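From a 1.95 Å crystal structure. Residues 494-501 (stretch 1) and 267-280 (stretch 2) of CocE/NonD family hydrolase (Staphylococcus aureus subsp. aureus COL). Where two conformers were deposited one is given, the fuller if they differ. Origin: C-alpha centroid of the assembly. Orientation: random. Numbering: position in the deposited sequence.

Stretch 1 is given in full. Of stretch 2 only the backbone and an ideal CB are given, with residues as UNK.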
# COMPACT_ATOMS: atom_id res chain seq x y z
N ILE A 494 -16.82 -8.67 -7.46
CA ILE A 494 -15.44 -8.28 -7.64
C ILE A 494 -15.16 -7.03 -6.83
O ILE A 494 -15.87 -6.01 -6.97
CB ILE A 494 -15.11 -8.05 -9.11
CG1 ILE A 494 -15.40 -9.33 -9.91
CG2 ILE A 494 -13.63 -7.70 -9.32
CD1 ILE A 494 -15.10 -9.18 -11.44
N GLU A 495 -14.14 -7.13 -5.98
CA GLU A 495 -13.63 -5.98 -5.16
C GLU A 495 -12.85 -4.95 -6.02
O GLU A 495 -11.68 -5.15 -6.33
CB GLU A 495 -12.74 -6.52 -4.01
CG GLU A 495 -12.16 -5.47 -3.03
CD GLU A 495 -11.22 -6.09 -2.00
OE1 GLU A 495 -10.80 -7.24 -2.19
OE2 GLU A 495 -10.93 -5.45 -0.95
N LEU A 496 -13.51 -3.87 -6.41
CA LEU A 496 -12.77 -2.69 -6.90
C LEU A 496 -12.13 -1.99 -5.66
O LEU A 496 -12.80 -1.73 -4.69
CB LEU A 496 -13.66 -1.72 -7.71
CG LEU A 496 -14.15 -2.14 -9.08
CD1 LEU A 496 -13.02 -2.58 -9.97
CD2 LEU A 496 -15.21 -3.22 -8.92
N LEU A 497 -10.83 -1.77 -5.72
CA LEU A 497 -10.08 -1.27 -4.60
C LEU A 497 -10.43 0.20 -4.40
O LEU A 497 -10.92 0.86 -5.35
CB LEU A 497 -8.60 -1.46 -4.86
CG LEU A 497 -8.21 -2.96 -4.81
CD1 LEU A 497 -6.72 -3.02 -5.15
CD2 LEU A 497 -8.50 -3.64 -3.46
N PRO A 498 -10.24 0.70 -3.16
CA PRO A 498 -10.71 2.06 -2.81
C PRO A 498 -10.10 3.15 -3.70
O PRO A 498 -8.89 3.13 -3.97
CB PRO A 498 -10.22 2.24 -1.38
CG PRO A 498 -10.13 0.80 -0.83
CD PRO A 498 -9.70 -0.01 -1.99
N SER A 499 -10.98 4.06 -4.15
CA SER A 499 -10.62 5.15 -5.05
C SER A 499 -11.47 6.40 -4.71
O SER A 499 -12.51 6.29 -4.12
CB SER A 499 -10.83 4.71 -6.49
OG SER A 499 -12.19 4.57 -6.79
N GLY A 500 -10.95 7.57 -5.02
CA GLY A 500 -11.63 8.85 -4.79
C GLY A 500 -11.56 9.72 -6.00
O GLY A 500 -10.47 10.17 -6.38
N THR A 501 -12.72 10.03 -6.59
CA THR A 501 -12.75 10.64 -7.91
C THR A 501 -14.01 11.46 -8.09
O THR A 501 -15.09 11.04 -7.64
CB THR A 501 -12.72 9.52 -9.00
OG1 THR A 501 -11.84 8.48 -8.56
CG2 THR A 501 -12.27 10.05 -10.41
N UNK A 267 -3.10 5.53 -0.45
CA UNK A 267 -3.08 6.27 -1.69
C UNK A 267 -3.97 5.58 -2.69
O UNK A 267 -3.93 4.37 -2.83
CB UNK A 267 -1.66 6.41 -2.23
N UNK A 268 -4.76 6.37 -3.41
CA UNK A 268 -5.49 5.86 -4.56
C UNK A 268 -4.53 5.30 -5.65
O UNK A 268 -4.98 4.57 -6.53
CB UNK A 268 -6.37 6.97 -5.14
N UNK A 269 -3.27 5.69 -5.63
CA UNK A 269 -2.30 5.39 -6.71
C UNK A 269 -1.51 4.03 -6.56
O UNK A 269 -0.62 3.72 -7.38
CB UNK A 269 -1.29 6.54 -6.77
N UNK A 270 -1.85 3.26 -5.53
CA UNK A 270 -1.08 2.05 -5.18
C UNK A 270 -2.01 0.80 -5.14
O UNK A 270 -1.79 -0.19 -4.39
CB UNK A 270 -0.39 2.24 -3.83
N UNK A 271 -3.05 0.84 -5.97
CA UNK A 271 -4.01 -0.30 -6.06
C UNK A 271 -3.27 -1.44 -6.68
O UNK A 271 -2.67 -1.29 -7.76
CB UNK A 271 -5.26 0.04 -6.87
N UNK A 272 -3.24 -2.57 -5.97
CA UNK A 272 -2.46 -3.73 -6.37
C UNK A 272 -1.26 -4.02 -5.51
O UNK A 272 -0.63 -5.08 -5.63
CB UNK A 272 -1.99 -3.55 -7.82
N UNK A 273 -0.91 -3.07 -4.64
CA UNK A 273 0.11 -3.33 -3.63
C UNK A 273 -0.40 -2.82 -2.27
O UNK A 273 -1.10 -3.56 -1.60
CB UNK A 273 1.43 -2.66 -4.01
N UNK A 274 -0.10 -1.60 -1.87
CA UNK A 274 -0.40 -1.16 -0.50
C UNK A 274 -1.79 -0.62 -0.20
O UNK A 274 -2.17 -0.48 0.98
CB UNK A 274 0.60 -0.07 -0.12
N UNK A 275 -2.55 -0.22 -1.22
CA UNK A 275 -3.79 0.50 -1.01
C UNK A 275 -4.78 -0.27 -0.15
O UNK A 275 -5.24 0.26 0.85
CB UNK A 275 -4.43 0.83 -2.36
N UNK A 276 -5.07 -1.52 -0.49
CA UNK A 276 -6.13 -2.25 0.21
C UNK A 276 -5.84 -2.32 1.69
O UNK A 276 -6.72 -2.06 2.52
CB UNK A 276 -6.29 -3.66 -0.36
N UNK A 277 -4.61 -2.72 2.02
CA UNK A 277 -4.22 -2.95 3.40
C UNK A 277 -3.97 -1.68 4.19
O UNK A 277 -4.09 -1.68 5.41
CB UNK A 277 -2.96 -3.82 3.44
N UNK A 278 -3.65 -0.57 3.50
CA UNK A 278 -3.53 0.70 4.15
C UNK A 278 -4.88 1.05 4.76
O UNK A 278 -4.98 1.43 5.96
CB UNK A 278 -3.05 1.78 3.17
N UNK A 279 -5.94 0.88 3.98
CA UNK A 279 -7.30 1.16 4.47
C UNK A 279 -7.71 0.13 5.50
O UNK A 279 -8.36 0.51 6.52
CB UNK A 279 -8.31 1.18 3.32
N UNK A 280 -7.40 -1.17 5.26
CA UNK A 280 -7.73 -2.18 6.26
C UNK A 280 -7.12 -1.89 7.62
O UNK A 280 -7.79 -2.09 8.68
CB UNK A 280 -7.27 -3.56 5.78

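Stretch 1 is a strand, and the positions of stretch 2 are taken in order against it. Position 267 points its CB away from the strand, with nothing of stretch 1 within 5.5 Å. Many residues would suit. It is S267, whose OG accepts a hydrogen bond from the backbone N of 269 (3.1 Å).

Position 268 lies where the backbones come close, its CA 5.2 Å from the CA of S499. Its CB points sideways, 4.6 Å from G500 N. G500 has no side chain, so a flat space is open over the strand. A small residue would leave it empty; a long or aromatic one could reach across. It is W268. Its ring lies against the strand, with G500 N and S499 C over one face and P498 O near the plane at the edge. G500 CA sits 3.9 Å from the centroid of the six-membered ring, a CH-pi contact. A CB on G500 would fall 2.6 Å from W268 CZ2, a clash.

Positions 269 and 270 find nothing of stretch 1 near their CB atoms, so the strand sets little limit. They are S269 and T270; T270 begins a type II turn that ends at 273.

Position 271 points toward the strand, its ideal CB 3.8 Å from L497 CD1. An apolar side chain could pack here, and a longer polar one could run along the strand. It is Q271. Its OE1 approaches L497 CB at 3.6 Å, while NE2 turns back to donate to W268 O at 3.0 Å.

Position 272 has phi/psi of 110/-11. A CB would be jammed against the preceding carbonyl O, which calls for glycine. It is G272, and its N lies 3.6 Å from L497 CD1.

Positions 273 and 274 have no neighbour in stretch 1 close to their CB atoms, so many residues would fit. They are L273, whose N closes the turn onto T270 O (3.0 Å), and H274.

CA-to-CB at 275 points toward the strand, and the ideal CB is 5.3 Å from P498 O, an acceptor. A side chain carrying a donor a bond or two beyond CB would suit, such as asparagine, or perhaps glutamine or histidine; a serine or threonine hydroxyl would fall short. It is N275. Its ND2 donates to P498 O at 3.0 Å and to S267 O at 3.0 Å, tying strand and loop together. Its OD1, 3.1 Å from P498 CD, has no partner.

Position 276 sends its CB sideways, 3.8 Å from L497 CD2 and 5.0 Å from E495 OE2. A long basic side chain would answer the carboxylate: lysine or arginine. It is R276. NE forms a salt bridge with E495 OE2 at 2.7 Å, and water 1 accepts from R276 NH2 (2.9 Å) and donates a weak hydrogen bond to E495 OE1 (2.7 Å).

Positions 277 and 278 are out of reach, so stretch 1 sets no limit and many residues would do. They are G277 and S278, whose OG donates to H274 O at 2.7 Å.

Position 279 points toward the strand, its ideal CB 4.5 Å from P498 CG. An apolar or aromatic side chain would suit. It is F279, with P498 CB over its ring face, 3.9 Å from the centroid.

CA-to-CB at 280 is sideways, with nothing of stretch 1 within 5.5 Å of the ideal CB, so many residues would suit. It is E280, whose carboxylate oxygens are hydrogen-bonded elsewhere in the structure.

Stretch 2 267-280: SWSTQGLHNRGSFE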
# COMPACT_ATOMS: atom_id res chain seq x y z
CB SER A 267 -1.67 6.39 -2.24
OG SER A 267 -1.63 7.16 -3.42
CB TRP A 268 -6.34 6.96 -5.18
CG TRP A 268 -7.12 7.80 -4.25
CD1 TRP A 268 -7.16 9.15 -4.24
CD2 TRP A 268 -8.08 7.35 -3.27
NE1 TRP A 268 -8.08 9.59 -3.32
CE2 TRP A 268 -8.65 8.50 -2.70
CE3 TRP A 268 -8.49 6.10 -2.81
CZ2 TRP A 268 -9.64 8.45 -1.72
CZ3 TRP A 268 -9.49 6.03 -1.83
CH2 TRP A 268 -10.06 7.21 -1.31
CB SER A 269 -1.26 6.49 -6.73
OG SER A 269 -1.84 7.81 -6.55
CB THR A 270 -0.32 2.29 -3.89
OG1 THR A 270 -1.25 2.41 -2.80
CG2 THR A 270 0.52 3.56 -3.96
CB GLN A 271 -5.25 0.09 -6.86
CG GLN A 271 -6.07 1.19 -6.26
CD GLN A 271 -7.24 1.60 -7.18
OE1 GLN A 271 -7.98 0.75 -7.68
NE2 GLN A 271 -7.33 2.89 -7.49
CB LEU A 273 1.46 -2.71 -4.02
CG LEU A 273 2.64 -3.14 -3.12
CD1 LEU A 273 2.84 -4.67 -3.13
CD2 LEU A 273 3.92 -2.40 -3.57
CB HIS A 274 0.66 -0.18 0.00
CG HIS A 274 2.06 -0.71 -0.06
ND1 HIS A 274 2.45 -1.87 0.58
CD2 HIS A 274 3.15 -0.26 -0.73
CE1 HIS A 274 3.74 -2.07 0.35
NE2 HIS A 274 4.18 -1.11 -0.46
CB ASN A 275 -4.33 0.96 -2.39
CG ASN A 275 -5.82 1.21 -2.42
OD1 ASN A 275 -6.59 0.32 -2.10
ND2 ASN A 275 -6.24 2.42 -2.86
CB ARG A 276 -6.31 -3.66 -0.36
CG ARG A 276 -7.38 -4.46 0.31
CD ARG A 276 -7.58 -5.82 -0.35
NE ARG A 276 -8.70 -6.53 0.24
CZ ARG A 276 -8.69 -7.14 1.42
NH1 ARG A 276 -7.57 -7.19 2.15
NH2 ARG A 276 -9.79 -7.73 1.86
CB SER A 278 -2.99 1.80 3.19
OG SER A 278 -1.68 1.50 2.71
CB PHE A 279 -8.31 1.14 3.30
CG PHE A 279 -8.27 2.40 2.47
CD1 PHE A 279 -8.90 3.55 2.92
CD2 PHE A 279 -7.57 2.44 1.29
CE1 PHE A 279 -8.88 4.70 2.17
CE2 PHE A 279 -7.50 3.62 0.54
CZ PHE A 279 -8.14 4.77 1.01
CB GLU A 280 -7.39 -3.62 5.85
CG GLU A 280 -8.29 -4.24 4.76
CD GLU A 280 -9.79 -4.04 4.99
OE1 GLU A 280 -10.23 -4.33 6.12
OE2 GLU A 280 -10.51 -3.61 4.05
O HOH W 1 -11.85 -8.38 -0.02
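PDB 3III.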